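Local coordinates for protein response regulator aspartate phosphatase H (Bacillus subtilis, PDB 3Q15) that dephosphorylates the sporulation response regulator Spo0F and also acts on the competence regulator ComA, helping to separate competence and sporulation in time, at residues M240-F245 and W269-A274; Q282-G287 and E301-L306; A207-A212 and I223-I228; Q307-E312 and R340-V345. All blocks are in the same frame, centred on the assembly; numbering follows the deposited sequence.

Contact 1 (M240-F245 and W269-A274)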
# COMPACT_ATOMS: atom_id res chain seq x y z
N MET A 240 13.50 -2.80 -33.01
CA MET A 240 12.09 -3.05 -32.74
C MET A 240 11.38 -1.78 -32.29
O MET A 240 10.24 -1.52 -32.66
CB MET A 240 11.93 -4.14 -31.68
CG MET A 240 12.26 -5.54 -32.19
SD MET A 240 11.07 -6.10 -33.42
CE MET A 240 9.64 -6.41 -32.39
N ALA A 241 12.07 -0.98 -31.49
CA ALA A 241 11.54 0.30 -31.04
C ALA A 241 11.19 1.18 -32.23
O ALA A 241 10.06 1.65 -32.36
CB ALA A 241 12.53 1.00 -30.14
N VAL A 242 12.16 1.39 -33.11
CA VAL A 242 11.95 2.27 -34.26
C VAL A 242 10.84 1.72 -35.15
O VAL A 242 10.03 2.48 -35.68
CB VAL A 242 13.24 2.43 -35.09
CG1 VAL A 242 12.91 2.98 -36.47
CG2 VAL A 242 14.22 3.34 -34.36
N GLU A 243 10.81 0.41 -35.29
CA GLU A 243 9.79 -0.25 -36.10
C GLU A 243 8.39 0.06 -35.58
O GLU A 243 7.49 0.41 -36.35
CB GLU A 243 10.03 -1.76 -36.10
CG GLU A 243 8.93 -2.56 -36.76
CD GLU A 243 9.24 -4.03 -36.81
OE1 GLU A 243 10.44 -4.38 -36.83
OE2 GLU A 243 8.29 -4.85 -36.83
N HIS A 244 8.21 -0.07 -34.28
CA HIS A 244 6.91 0.19 -33.69
C HIS A 244 6.58 1.67 -33.63
O HIS A 244 5.43 2.06 -33.83
CB HIS A 244 6.78 -0.48 -32.32
CG HIS A 244 6.68 -1.97 -32.39
ND1 HIS A 244 7.78 -2.78 -32.56
CD2 HIS A 244 5.61 -2.80 -32.35
CE1 HIS A 244 7.40 -4.05 -32.60
NE2 HIS A 244 6.08 -4.08 -32.48
N PHE A 245 7.58 2.51 -33.37
CA PHE A 245 7.37 3.95 -33.41
C PHE A 245 6.75 4.35 -34.75
O PHE A 245 5.77 5.09 -34.80
CB PHE A 245 8.67 4.73 -33.17
CG PHE A 245 9.03 4.90 -31.72
CD1 PHE A 245 8.14 5.50 -30.84
CD2 PHE A 245 10.25 4.47 -31.24
CE1 PHE A 245 8.46 5.66 -29.50
CE2 PHE A 245 10.59 4.63 -29.90
CZ PHE A 245 9.69 5.23 -29.03
N TRP A 269 14.22 10.58 -30.03
CA TRP A 269 15.12 10.25 -28.94
C TRP A 269 15.81 8.92 -29.23
O TRP A 269 17.03 8.79 -29.09
CB TRP A 269 14.35 10.16 -27.63
CG TRP A 269 15.23 10.05 -26.42
CD1 TRP A 269 16.48 10.57 -26.26
CD2 TRP A 269 14.92 9.38 -25.19
NE1 TRP A 269 16.97 10.27 -25.01
CE2 TRP A 269 16.03 9.54 -24.34
CE3 TRP A 269 13.82 8.65 -24.73
CZ2 TRP A 269 16.07 9.00 -23.05
CZ3 TRP A 269 13.85 8.12 -23.45
CH2 TRP A 269 14.97 8.30 -22.63
N THR A 270 15.03 7.92 -29.64
CA THR A 270 15.56 6.60 -29.93
C THR A 270 16.59 6.64 -31.05
O THR A 270 17.62 5.98 -31.00
CB THR A 270 14.45 5.61 -30.32
OG1 THR A 270 13.50 5.52 -29.24
CG2 THR A 270 15.02 4.23 -30.59
N LEU A 271 16.30 7.44 -32.08
CA LEU A 271 17.20 7.57 -33.21
C LEU A 271 18.50 8.26 -32.79
O LEU A 271 19.58 7.91 -33.26
CB LEU A 271 16.53 8.33 -34.35
CG LEU A 271 15.48 7.53 -35.11
CD1 LEU A 271 14.78 8.38 -36.17
CD2 LEU A 271 16.11 6.30 -35.74
N CYS A 272 18.39 9.24 -31.89
CA CYS A 272 19.56 9.96 -31.39
C CYS A 272 20.47 9.05 -30.57
O CYS A 272 21.69 9.10 -30.70
CB CYS A 272 19.14 11.17 -30.55
SG CYS A 272 18.43 12.54 -31.51
N LYS A 273 19.87 8.23 -29.72
CA LYS A 273 20.63 7.28 -28.92
C LYS A 273 21.26 6.21 -29.79
O LYS A 273 22.28 5.62 -29.43
CB LYS A 273 19.73 6.65 -27.85
CG LYS A 273 19.40 7.58 -26.70
CD LYS A 273 18.47 6.92 -25.69
CE LYS A 273 17.11 6.63 -26.29
NZ LYS A 273 16.12 6.22 -25.26
N ALA A 274 20.65 5.97 -30.95
CA ALA A 274 21.15 4.98 -31.89
C ALA A 274 22.22 5.55 -32.82
O ALA A 274 22.74 4.85 -33.69
CB ALA A 274 20.00 4.39 -32.70
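T270 presents its two branches to different parts of the helix segment 240-245. Its hydroxyl heads for F245 and its methyl for A241 and V242. OG1 comes at the F245 ring obliquely and lies 3.1 Å from F245 CE2. That oxygen already has a polar partner, the carbonyl oxygen of G266 one turn back in its own helix, so the aromatic carbon is a packing neighbour. T270 OG1 stands beside the backbone N (chi1 -59°), which leaves CG2 anti to that N. This other branch, T270 CG2, lies 4.1 Å from A241 CB and 4.0 Å from V242 CG2. V242 and L271 meet at about a right angle, methyl to methyl, with V242 CG2 3.8 Å from L271 CD2. Small apolar branches, one hydroxyl and one ring thus carry the contact, and no hydrogen bond crosses between the segments, whose axes pass 10.2 Å apart at 153°.

Behind this surface H244 turns back on its own helix: ND1 donates to M240 O at 2.8 Å, in the imidazole plane. H244 N reaches the same oxygen from the opposite face of the carbonyl, so two N-H groups grip it. On the other segment K273 NZ stands 3.2 Å above the plane of the W269 ring, over its centre, and also forms a salt bridge with D233.

Helix 238-255, in predicted TPR 4, here packs against helix 260-273, whose segment 269-274 lies in predicted TPR 5. Helix 218-235 lies beside M240, H244 and F245, while helix 277-290 packs on L271 and C272, and helix 299-310 on W269, C272 and K273.

Contact 2 (Q282-G287 and E301-L306)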
# COMPACT_ATOMS: atom_id res chain seq x y z
N GLN A 282 15.02 15.26 -38.52
CA GLN A 282 13.87 15.38 -39.40
C GLN A 282 12.56 15.26 -38.62
O GLN A 282 11.65 16.06 -38.79
CB GLN A 282 13.92 14.31 -40.48
CG GLN A 282 12.60 14.08 -41.19
CD GLN A 282 12.62 12.86 -42.09
OE1 GLN A 282 11.71 12.03 -42.05
NE2 GLN A 282 13.66 12.75 -42.91
N PHE A 283 12.47 14.24 -37.77
CA PHE A 283 11.25 14.01 -37.01
C PHE A 283 11.11 15.00 -35.86
O PHE A 283 10.00 15.28 -35.41
CB PHE A 283 11.18 12.56 -36.51
CG PHE A 283 11.16 11.53 -37.62
CD1 PHE A 283 10.06 11.43 -38.46
CD2 PHE A 283 12.23 10.67 -37.82
CE1 PHE A 283 10.03 10.49 -39.48
CE2 PHE A 283 12.21 9.73 -38.84
CZ PHE A 283 11.11 9.64 -39.67
N ILE A 284 12.23 15.53 -35.40
CA ILE A 284 12.21 16.57 -34.38
C ILE A 284 11.56 17.84 -34.91
O ILE A 284 10.67 18.41 -34.28
CB ILE A 284 13.62 16.91 -33.89
CG1 ILE A 284 14.24 15.72 -33.17
CG2 ILE A 284 13.58 18.12 -32.96
CD1 ILE A 284 15.69 15.93 -32.79
N GLU A 285 12.01 18.29 -36.08
CA GLU A 285 11.43 19.47 -36.70
C GLU A 285 9.97 19.23 -37.05
O GLU A 285 9.15 20.14 -36.99
CB GLU A 285 12.22 19.87 -37.96
CG GLU A 285 13.61 20.41 -37.68
CD GLU A 285 14.29 20.94 -38.93
OE1 GLU A 285 15.26 21.72 -38.80
OE2 GLU A 285 13.85 20.59 -40.05
N GLU A 286 9.65 17.99 -37.40
CA GLU A 286 8.28 17.63 -37.75
C GLU A 286 7.37 17.73 -36.53
O GLU A 286 6.25 18.23 -36.63
CB GLU A 286 8.22 16.22 -38.34
CG GLU A 286 6.82 15.77 -38.73
CD GLU A 286 6.79 14.38 -39.36
OE1 GLU A 286 5.75 13.71 -39.25
OE2 GLU A 286 7.80 13.97 -39.97
N GLY A 287 7.87 17.27 -35.39
CA GLY A 287 7.10 17.31 -34.15
C GLY A 287 6.88 18.72 -33.65
O GLY A 287 5.82 19.03 -33.09
N GLU A 301 9.73 21.50 -25.13
CA GLU A 301 11.00 21.66 -24.42
C GLU A 301 11.86 20.41 -24.54
O GLU A 301 13.09 20.49 -24.57
CB GLU A 301 10.76 22.00 -22.95
CG GLU A 301 10.47 23.48 -22.69
CD GLU A 301 9.07 23.89 -23.10
OE1 GLU A 301 8.81 25.11 -23.17
OE2 GLU A 301 8.22 23.00 -23.33
N LEU A 302 11.22 19.25 -24.60
CA LEU A 302 11.93 17.99 -24.82
C LEU A 302 12.52 17.94 -26.23
O LEU A 302 13.64 17.47 -26.43
CB LEU A 302 11.01 16.79 -24.58
CG LEU A 302 10.65 16.38 -23.15
CD1 LEU A 302 11.89 16.35 -22.26
CD2 LEU A 302 9.60 17.31 -22.57
N PHE A 303 11.76 18.42 -27.21
CA PHE A 303 12.26 18.48 -28.58
C PHE A 303 13.46 19.39 -28.65
O PHE A 303 14.48 19.04 -29.24
CB PHE A 303 11.18 18.96 -29.55
CG PHE A 303 10.30 17.86 -30.07
CD1 PHE A 303 10.84 16.84 -30.84
CD2 PHE A 303 8.94 17.86 -29.81
CE1 PHE A 303 10.03 15.82 -31.34
CE2 PHE A 303 8.13 16.85 -30.31
CZ PHE A 303 8.67 15.83 -31.07
N LEU A 304 13.35 20.57 -28.04
CA LEU A 304 14.43 21.54 -28.07
C LEU A 304 15.68 21.00 -27.38
O LEU A 304 16.80 21.30 -27.79
CB LEU A 304 13.99 22.86 -27.43
CG LEU A 304 12.94 23.64 -28.22
CD1 LEU A 304 12.45 24.84 -27.44
CD2 LEU A 304 13.50 24.05 -29.58
N PHE A 305 15.49 20.19 -26.34
CA PHE A 305 16.63 19.60 -25.65
C PHE A 305 17.36 18.58 -26.53
O PHE A 305 18.59 18.50 -26.51
CB PHE A 305 16.21 18.94 -24.34
CG PHE A 305 17.37 18.35 -23.58
CD1 PHE A 305 18.13 19.14 -22.74
CD2 PHE A 305 17.70 17.02 -23.73
CE1 PHE A 305 19.21 18.61 -22.05
CE2 PHE A 305 18.78 16.48 -23.05
CZ PHE A 305 19.53 17.27 -22.20
N LEU A 306 16.60 17.80 -27.29
CA LEU A 306 17.17 16.84 -28.21
C LEU A 306 18.06 17.53 -29.22
O LEU A 306 19.19 17.10 -29.47
CB LEU A 306 16.08 16.06 -28.94
CG LEU A 306 15.38 14.96 -28.16
CD1 LEU A 306 14.47 14.16 -29.08
CD2 LEU A 306 16.41 14.06 -27.50
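I284 and F303 are brought together by their first torsions. F303 CG stands anti to its carbonyl carbon (chi1 -87°), beside the backbone N, and the ring reaches over to the facing helix. I284 CG2 is anti to its own backbone N and lies 3.7 Å from F303 CD1. The other branch of I284 is extended (chi2 174°), bringing CD1 to 3.9 Å from L306 CB, one turn further along. I284 and F303 slide past each other in opposite directions, the isoleucine running toward L306 and the phenylalanine toward G287.

The F303 ring lies against backbone as well as side chain. I284 O and G287 C sit over one of its faces, and G287 CA is 3.8 Å from F303 CZ. With no side chain on G287 the ring can settle directly on the helix; a CB there would run into CZ. Side chain meets side chain through carbon alone, and no hydrogen bond crosses between these antiparallel helix segments, whose axes approach to 9.9 Å at 152°.

Helix 277-290, in predicted TPR 5, is thereby joined to helix 299-310. Helix 260-273 touches both segments, through F283, I284, E286 and L302, and helices 316-328 and 332-348 cover the outer side of segment 301-306.

Contact 3 (A207-A212 and I223-I228)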
# COMPACT_ATOMS: atom_id res chain seq x y z
N ALA A 207 -0.89 -7.89 -25.51
CA ALA A 207 -2.28 -8.29 -25.35
C ALA A 207 -3.19 -7.09 -25.54
O ALA A 207 -4.26 -7.19 -26.14
CB ALA A 207 -2.50 -8.92 -23.98
N ALA A 208 -2.76 -5.94 -25.02
CA ALA A 208 -3.52 -4.71 -25.19
C ALA A 208 -3.63 -4.35 -26.66
O ALA A 208 -4.70 -3.98 -27.14
CB ALA A 208 -2.88 -3.57 -24.40
N LEU A 209 -2.52 -4.46 -27.39
CA LEU A 209 -2.53 -4.18 -28.82
C LEU A 209 -3.53 -5.07 -29.55
O LEU A 209 -4.33 -4.60 -30.36
CB LEU A 209 -1.14 -4.34 -29.43
CG LEU A 209 -1.07 -4.23 -30.96
CD1 LEU A 209 -1.59 -2.87 -31.43
CD2 LEU A 209 0.34 -4.47 -31.48
N GLU A 210 -3.47 -6.37 -29.28
CA GLU A 210 -4.35 -7.34 -29.94
C GLU A 210 -5.81 -7.05 -29.64
O GLU A 210 -6.65 -7.08 -30.54
CB GLU A 210 -4.00 -8.77 -29.54
CG GLU A 210 -3.12 -9.50 -30.55
CD GLU A 210 -3.39 -11.00 -30.59
OE1 GLU A 210 -3.58 -11.60 -29.51
OE2 GLU A 210 -3.41 -11.57 -31.70
N LEU A 211 -6.11 -6.77 -28.38
CA LEU A 211 -7.48 -6.47 -27.97
C LEU A 211 -7.97 -5.20 -28.66
O LEU A 211 -9.10 -5.16 -29.17
CB LEU A 211 -7.55 -6.32 -26.45
CG LEU A 211 -8.94 -6.14 -25.85
CD1 LEU A 211 -9.86 -7.29 -26.26
CD2 LEU A 211 -8.85 -6.03 -24.34
N ALA A 212 -7.12 -4.18 -28.69
CA ALA A 212 -7.45 -2.90 -29.30
C ALA A 212 -7.76 -3.02 -30.79
O ALA A 212 -8.60 -2.29 -31.32
CB ALA A 212 -6.32 -1.90 -29.07
N ILE A 223 -1.81 4.02 -29.33
CA ILE A 223 -1.22 4.11 -28.00
C ILE A 223 -0.50 2.82 -27.63
O ILE A 223 0.60 2.85 -27.08
CB ILE A 223 -2.28 4.43 -26.92
CG1 ILE A 223 -2.87 5.82 -27.16
CG2 ILE A 223 -1.66 4.36 -25.54
CD1 ILE A 223 -4.01 6.17 -26.22
N SER A 224 -1.13 1.68 -27.94
CA SER A 224 -0.52 0.38 -27.67
C SER A 224 0.81 0.23 -28.41
O SER A 224 1.79 -0.26 -27.84
CB SER A 224 -1.46 -0.75 -28.09
OG SER A 224 -2.67 -0.71 -27.35
N LEU A 225 0.82 0.64 -29.67
CA LEU A 225 2.02 0.55 -30.50
C LEU A 225 3.11 1.46 -29.95
O LEU A 225 4.29 1.11 -29.95
CB LEU A 225 1.69 0.93 -31.94
CG LEU A 225 0.85 -0.08 -32.74
CD1 LEU A 225 0.35 0.53 -34.04
CD2 LEU A 225 1.66 -1.35 -33.02
N LEU A 226 2.71 2.64 -29.49
CA LEU A 226 3.64 3.58 -28.87
C LEU A 226 4.22 2.99 -27.59
O LEU A 226 5.43 3.06 -27.36
CB LEU A 226 2.92 4.89 -28.55
CG LEU A 226 3.71 5.93 -27.75
CD1 LEU A 226 5.00 6.29 -28.47
CD2 LEU A 226 2.86 7.16 -27.52
N ASN A 227 3.36 2.40 -26.77
CA ASN A 227 3.80 1.77 -25.53
C ASN A 227 4.76 0.62 -25.78
O ASN A 227 5.74 0.46 -25.06
CB ASN A 227 2.59 1.32 -24.71
CG ASN A 227 1.82 2.49 -24.11
OD1 ASN A 227 2.32 3.61 -24.08
ND2 ASN A 227 0.62 2.23 -23.62
N ILE A 228 4.47 -0.18 -26.80
CA ILE A 228 5.36 -1.26 -27.20
C ILE A 228 6.72 -0.70 -27.62
O ILE A 228 7.77 -1.21 -27.21
CB ILE A 228 4.76 -2.09 -28.35
CG1 ILE A 228 3.49 -2.80 -27.87
CG2 ILE A 228 5.77 -3.11 -28.86
CD1 ILE A 228 2.77 -3.55 -28.96
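L209 and the trio S224, L225 and I228 make most of this contact, and the apolar part belongs to the leucine. L209 CG is anti to the backbone N (chi1 173°), and beyond it both methyls meet L225, with CD2 also reaching I228. L209 CD2 lies 3.6 Å from I228 CD1 and 3.7 Å from L225 CD2, while L209 CD1 lies 3.9 Å from L225 CG. L209 meets I228 at about a right angle, its branched end set against the tip of the isoleucine chain. An alanine at L209 would probably leave L225 without its apolar mate in the facing segment and open a gap beside I228 CD1.

The second kind of contact is close backbone packing around a small polar residue. S224 CB comes within 3.7 Å of L209 CA, and the CA atoms of L209 and S224 are just 5.1 Å apart. S224 OG lies near A208 and A212 across the interface but forms its hydrogen bond with F220 O in its own helix, so this buried hydroxyl needs no partner from the opposing segment. Small residues at A208, S224 and A212 are consistent with the close approach of the axes, 8.9 Å, at 162°.

Helix 198-214, in predicted TPR 3, packs here on helix 218-235, whose segment 223-228 lies in predicted TPR 4. F186 of helix 178-194 touches S224 on one flank, and helix 238-255 covers L225, L226 and I228 on another.

Contact 4 (Q307-E312 and R340-V345)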
# COMPACT_ATOMS: atom_id res chain seq x y z
N GLN A 307 17.55 18.61 -29.82
CA GLN A 307 18.32 19.37 -30.79
C GLN A 307 19.62 19.85 -30.18
O GLN A 307 20.68 19.75 -30.80
CB GLN A 307 17.52 20.58 -31.28
CG GLN A 307 16.40 20.26 -32.24
CD GLN A 307 15.79 21.51 -32.84
OE1 GLN A 307 15.91 22.60 -32.28
NE2 GLN A 307 15.13 21.36 -33.98
N ALA A 308 19.53 20.36 -28.96
CA ALA A 308 20.66 21.03 -28.33
C ALA A 308 21.78 20.07 -27.92
O ALA A 308 22.96 20.39 -28.07
CB ALA A 308 20.19 21.84 -27.12
N VAL A 309 21.40 18.91 -27.42
CA VAL A 309 22.37 17.99 -26.84
C VAL A 309 22.97 17.02 -27.85
O VAL A 309 24.11 16.57 -27.68
CB VAL A 309 21.77 17.20 -25.65
CG1 VAL A 309 20.85 16.10 -26.15
CG2 VAL A 309 22.88 16.61 -24.79
N TYR A 310 22.22 16.69 -28.90
CA TYR A 310 22.70 15.77 -29.93
C TYR A 310 23.24 16.49 -31.16
O TYR A 310 23.65 15.86 -32.14
CB TYR A 310 21.60 14.77 -30.34
CG TYR A 310 21.28 13.77 -29.25
CD1 TYR A 310 20.14 13.91 -28.47
CD2 TYR A 310 22.13 12.71 -28.98
CE1 TYR A 310 19.85 13.01 -27.46
CE2 TYR A 310 21.85 11.80 -27.98
CZ TYR A 310 20.71 11.96 -27.22
OH TYR A 310 20.42 11.06 -26.22
N LYS A 311 23.25 17.82 -31.11
CA LYS A 311 23.82 18.64 -32.18
C LYS A 311 25.32 18.36 -32.29
O LYS A 311 25.97 18.05 -31.29
CB LYS A 311 23.57 20.12 -31.86
CG LYS A 311 24.18 21.11 -32.84
CD LYS A 311 23.82 22.54 -32.45
CE LYS A 311 24.50 23.56 -33.36
NZ LYS A 311 25.99 23.58 -33.19
N GLU A 312 25.86 18.47 -33.50
CA GLU A 312 27.29 18.23 -33.71
C GLU A 312 28.11 18.89 -32.61
O GLU A 312 28.93 18.24 -31.96
CB GLU A 312 27.73 18.74 -35.08
CG GLU A 312 29.19 18.43 -35.41
CD GLU A 312 29.65 19.06 -36.71
OE1 GLU A 312 30.78 18.76 -37.15
OE2 GLU A 312 28.89 19.86 -37.29
N ARG A 340 20.46 12.86 -17.80
CA ARG A 340 20.99 11.54 -18.08
C ARG A 340 21.56 11.52 -19.49
O ARG A 340 22.67 11.05 -19.72
CB ARG A 340 19.91 10.47 -17.93
CG ARG A 340 19.61 10.06 -16.49
CD ARG A 340 18.51 9.00 -16.45
NE ARG A 340 18.16 8.56 -15.10
CZ ARG A 340 18.69 7.49 -14.51
NH1 ARG A 340 19.60 6.76 -15.15
NH2 ARG A 340 18.30 7.15 -13.29
N SER A 341 20.79 12.04 -20.43
CA SER A 341 21.21 12.09 -21.82
C SER A 341 22.47 12.91 -21.98
O SER A 341 23.45 12.45 -22.57
CB SER A 341 20.09 12.64 -22.70
OG SER A 341 18.89 11.91 -22.49
N ALA A 342 22.45 14.13 -21.45
CA ALA A 342 23.60 15.03 -21.57
C ALA A 342 24.88 14.38 -21.05
O ALA A 342 25.94 14.52 -21.65
CB ALA A 342 23.33 16.35 -20.84
N ALA A 343 24.78 13.67 -19.93
CA ALA A 343 25.94 13.00 -19.35
C ALA A 343 26.52 11.96 -20.30
O ALA A 343 27.73 11.83 -20.41
CB ALA A 343 25.57 12.36 -18.03
N ALA A 344 25.64 11.23 -20.99
CA ALA A 344 26.08 10.20 -21.92
C ALA A 344 26.72 10.81 -23.17
O ALA A 344 27.73 10.32 -23.67
CB ALA A 344 24.91 9.30 -22.31
N VAL A 345 26.12 11.89 -23.66
CA VAL A 345 26.67 12.59 -24.82
C VAL A 345 28.08 13.11 -24.54
O VAL A 345 28.98 12.92 -25.35
CB VAL A 345 25.76 13.75 -25.27
CG1 VAL A 345 26.43 14.57 -26.37
CG2 VAL A 345 24.41 13.22 -25.75
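The Y310 ring meets V345 obliquely, with Y310 CE2 3.7 Å from V345 CG2. From helix 260-273, C272 packs on the same ring, and W269 and K273 come up to the hydroxyl; T277 of helix 277-290 also touches Y310. At the phenol end Y310 OH lies 3.9 Å from S341 CB. An alanine at Y310 would probably open a gap beside S341 and leave V345 CG2 with V309 as its remaining neighbour in the facing segment.

V309 packs beside V345 and A342. Its CG1 takes the crowded position between the backbone N and the carbonyl carbon (chi1 76°), leaving CG2 anti to the N. That CG2 lies 3.7 Å from A342 CA and 3.8 Å from V345 CG2. V345 spreads its methyls over two targets: CG2 touches Y310 CE2 and V309 CG2, and CG1 lies 3.3 Å from V309 O.

Helix 299-310 is thus held against helix 332-348, whose segment 340-345 lies in predicted TPR 6, by shape and apolar surface. No hydrogen bond spans the two segments. S341 OG is satisfied by A337 O in its own helix, consistent with this buried serine meeting the Y310 hydroxyl by packing alone.

Overall arrangement
Following the chain, contact 3 comes first, closing the short turn between helices 198-214 and 218-235. Contact 1 then closes the connection between helices 238-255 and 260-273, and contact 2 the one between helices 277-290 and 299-310. Contact 4 starts on that same helix 299-310 and spans a longer loop, passing helix 316-328 to reach helix 332-348. All four lie in series: none nests within or crosses another. Contacts 1, 2 and 4 touch one another, their centres about 13 to 16 Å apart, whereas contact 3 meets only contact 1. Contacts 1 to 3 join helices that follow each other in the chain, and contact 4 skips one, all within the large TPR domain.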